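UDP-galactopyranose mutase (Deinococcus radiodurans, PDB 3MJ4) probably interconverts UDP-galactopyranose and UDP-galactofuranose, using a bound FAD cofactor. Local coordinates at residues L120-N125 with K174-Y179. Sequence-based numbering, arbitrary orientation.
Sequences LPIPIN and KFFRGY. With UDP (uridine-5'-diphosphate), chain L.
Ile124 fills the angle between the rings of Phe175 and Phe176. Its CG1 lies over one face of the Phe175 ring, 4.3 Å from the centroid, as a CH-pi contact offset toward the rim. Its CD1 meets the edge of the Phe176 ring, 3.8 Å from CE2 and near the ring plane. With CG1 opposite the carbonyl carbon (chi1 -67°), the Ile124 branch leads to both rings. This is the close part of a buried, wholly apolar contact. The packing is sparser around it: Leu120 CD2 stands 4.3 Å from Phe175 CZ, and Ile122 CD1 is equally far from Phe176 CZ. On the partly exposed side, Lys174 makes no contact with 120-125 and forms a salt bridge with Asp170.

The contact joins strand 118-122, outermost in its mixed sheet within this chain, and the loop after it, to helix 159-184, where the uracil of UDP binds. A wider pi-type turn spans 174-177. Phe175 O accepts a hydrogen bond from UDP N3 at 3.2 Å (156°). The Tyr179 ring lies under the uracil, with UDP C4 3.6 Å above its centre. Were Tyr179 replaced by an alanine, that face of the base would probably lose its aromatic support, and the base could tilt. Ile122 CG1 comes within 3.8 Å of UDP O4. Tyr209 and Asn296, which also bind UDP, lie close to the Ile122 side chain.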
loop_
_atom_site.group_PDB
_atom_site.type_symbol
_atom_site.label_atom_id
_atom_site.label_comp_id
_atom_site.label_asym_id
_atom_site.label_seq_id
_atom_site.Cartn_x
_atom_site.Cartn_y
_atom_site.Cartn_z
ATOM N N LEU A 120 30.813 -15.900 11.407
ATOM C CA LEU A 120 31.904 -15.795 10.460
ATOM C C LEU A 120 31.395 -15.251 9.127
ATOM O O LEU A 120 30.284 -15.553 8.701
ATOM C CB LEU A 120 32.534 -17.176 10.250
ATOM C CG LEU A 120 33.613 -17.758 11.182
ATOM C CD1 LEU A 120 33.892 -16.859 12.382
ATOM C CD2 LEU A 120 33.252 -19.158 11.625
ATOM N N PRO A 121 32.213 -14.443 8.454
ATOM C CA PRO A 121 31.793 -13.875 7.169
ATOM C C PRO A 121 31.535 -14.951 6.110
ATOM O O PRO A 121 32.283 -15.910 6.031
ATOM C CB PRO A 121 33.000 -13.011 6.755
ATOM C CG PRO A 121 33.751 -12.767 8.001
ATOM C CD PRO A 121 33.557 -13.992 8.848
ATOM N N ILE A 122 30.489 -14.756 5.307
ATOM C CA ILE A 122 30.179 -15.576 4.141
ATOM C C ILE A 122 29.791 -14.577 3.060
ATOM O O ILE A 122 28.964 -13.707 3.301
ATOM C CB ILE A 122 29.006 -16.543 4.449
ATOM C CG1 ILE A 122 28.611 -17.373 3.223
ATOM C CG2 ILE A 122 27.807 -15.763 4.947
ATOM C CD1 ILE A 122 29.669 -18.326 2.726
ATOM N N PRO A 123 30.403 -14.657 1.868
ATOM C CA PRO A 123 31.363 -15.613 1.313
ATOM C C PRO A 123 32.615 -15.777 2.148
ATOM O O PRO A 123 33.041 -14.854 2.842
ATOM C CB PRO A 123 31.737 -14.997 -0.031
ATOM C CG PRO A 123 30.636 -14.064 -0.344
ATOM C CD PRO A 123 30.178 -13.529 0.955
ATOM N N ILE A 124 33.191 -16.972 2.073
ATOM C CA ILE A 124 34.384 -17.310 2.832
ATOM C C ILE A 124 35.503 -16.437 2.375
ATOM O O ILE A 124 35.709 -16.287 1.179
ATOM C CB ILE A 124 34.833 -18.743 2.556
ATOM C CG1 ILE A 124 33.797 -19.738 3.098
ATOM C CG2 ILE A 124 36.244 -18.974 3.139
ATOM C CD1 ILE A 124 33.803 -21.062 2.361
ATOM N N ASN A 125 36.238 -15.885 3.325
ATOM C CA ASN A 125 37.365 -15.044 2.999
ATOM C C ASN A 125 38.480 -15.247 3.999
ATOM O O ASN A 125 38.383 -16.126 4.846
ATOM C CB ASN A 125 36.945 -13.571 2.954
ATOM C CG ASN A 125 36.610 -13.005 4.325
ATOM O OD1 ASN A 125 36.812 -13.655 5.347
ATOM N ND2 ASN A 125 36.104 -11.773 4.344
ATOM N N LYS A 174 31.201 -27.306 6.484
ATOM C CA LYS A 174 30.804 -26.398 7.555
ATOM C C LYS A 174 29.944 -25.238 7.033
ATOM O O LYS A 174 29.090 -24.717 7.754
ATOM C CB LYS A 174 32.043 -25.854 8.285
ATOM C CG LYS A 174 32.794 -26.863 9.163
ATOM C CD LYS A 174 33.858 -26.168 10.027
ATOM C CE LYS A 174 34.341 -27.059 11.181
ATOM N NZ LYS A 174 35.168 -28.228 10.731
ATOM N N PHE A 175 30.176 -24.845 5.782
ATOM C CA PHE A 175 29.510 -23.676 5.212
ATOM C C PHE A 175 28.412 -23.992 4.169
ATOM O O PHE A 175 27.361 -23.359 4.165
ATOM C CB PHE A 175 30.544 -22.688 4.636
ATOM C CG PHE A 175 31.309 -21.942 5.687
ATOM C CD1 PHE A 175 32.586 -22.328 6.041
ATOM C CD2 PHE A 175 30.740 -20.872 6.338
ATOM C CE1 PHE A 175 33.275 -21.659 7.010
ATOM C CE2 PHE A 175 31.425 -20.203 7.313
ATOM C CZ PHE A 175 32.695 -20.600 7.652
ATOM N N PHE A 176 28.654 -24.982 3.314
ATOM C CA PHE A 176 27.780 -25.239 2.170
ATOM C C PHE A 176 26.863 -26.471 2.242
ATOM O O PHE A 176 25.667 -26.367 1.980
ATOM C CB PHE A 176 28.604 -25.271 0.893
ATOM C CG PHE A 176 29.077 -23.937 0.470
ATOM C CD1 PHE A 176 28.303 -23.155 -0.375
ATOM C CD2 PHE A 176 30.279 -23.436 0.940
ATOM C CE1 PHE A 176 28.727 -21.913 -0.757
ATOM C CE2 PHE A 176 30.710 -22.189 0.546
ATOM C CZ PHE A 176 29.926 -21.426 -0.304
ATOM N N ARG A 177 27.423 -27.626 2.583
ATOM C CA ARG A 177 26.671 -28.864 2.526
ATOM C C ARG A 177 25.374 -28.748 3.295
ATOM O O ARG A 177 24.301 -28.889 2.732
ATOM C CB ARG A 177 27.506 -30.046 3.028
ATOM C CG ARG A 177 26.731 -31.365 3.071
ATOM C CD ARG A 177 27.644 -32.580 3.203
ATOM N NE ARG A 177 28.369 -32.577 4.472
ATOM C CZ ARG A 177 28.235 -33.496 5.426
ATOM N NH1 ARG A 177 27.393 -34.512 5.258
ATOM N NH2 ARG A 177 28.942 -33.399 6.548
ATOM N N GLY A 178 25.463 -28.472 4.583
ATOM C CA GLY A 178 24.271 -28.459 5.409
ATOM C C GLY A 178 23.249 -27.428 4.969
ATOM O O GLY A 178 22.039 -27.672 5.010
ATOM N N TYR A 179 23.748 -26.264 4.566
ATOM C CA TYR A 179 22.900 -25.130 4.251
ATOM C C TYR A 179 22.088 -25.489 3.011
ATOM O O TYR A 179 20.865 -25.323 2.959
ATOM C CB TYR A 179 23.752 -23.871 3.990
ATOM C CG TYR A 179 22.927 -22.636 3.699
ATOM C CD1 TYR A 179 22.601 -21.750 4.709
ATOM C CD2 TYR A 179 22.445 -22.372 2.420
ATOM C CE1 TYR A 179 21.832 -20.617 4.461
ATOM C CE2 TYR A 179 21.664 -21.233 2.158
ATOM C CZ TYR A 179 21.368 -20.363 3.186
ATOM O OH TYR A 179 20.609 -19.238 2.966
HETATM N N1 UDP L . 24.864 -21.113 0.224
HETATM C C2 UDP L . 25.373 -21.884 1.232
HETATM N N3 UDP L . 25.600 -21.335 2.474
HETATM C C4 UDP L . 25.316 -20.008 2.680
HETATM C C5 UDP L . 24.803 -19.253 1.633
HETATM C C6 UDP L . 24.856 -19.764 0.347
HETATM O O2 UDP L . 25.608 -23.064 0.993
HETATM O O4 UDP L . 25.518 -19.502 3.780
HETATM C "C1'" UDP L . 24.636 -21.772 -1.053
HETATM C "C2'" UDP L . 23.225 -22.311 -0.974
HETATM O "O2'" UDP L . 23.147 -23.515 -1.693
HETATM C "C3'" UDP L . 22.443 -21.204 -1.651
HETATM C "C4'" UDP L . 23.414 -20.769 -2.722
HETATM O "O4'" UDP L . 24.663 -20.798 -2.065
HETATM O "O3'" UDP L . 21.224 -21.609 -2.201
HETATM C "C5'" UDP L . 23.113 -19.385 -3.248
HETATM O "O5'" UDP L . 22.717 -18.572 -2.177
HETATM P PA UDP L . 22.393 -17.030 -2.456
HETATM O O1A UDP L . 23.335 -16.473 -3.462
HETATM O O2A UDP L . 22.377 -16.249 -1.185
HETATM O O3A UDP L . 20.937 -17.100 -3.162
HETATM P PB UDP L . 19.589 -16.841 -2.296
HETATM O O1B UDP L . 19.354 -18.098 -1.536
HETATM O O2B UDP L . 18.423 -16.491 -3.163
HETATM O O3B UDP L . 19.808 -15.729 -1.322
#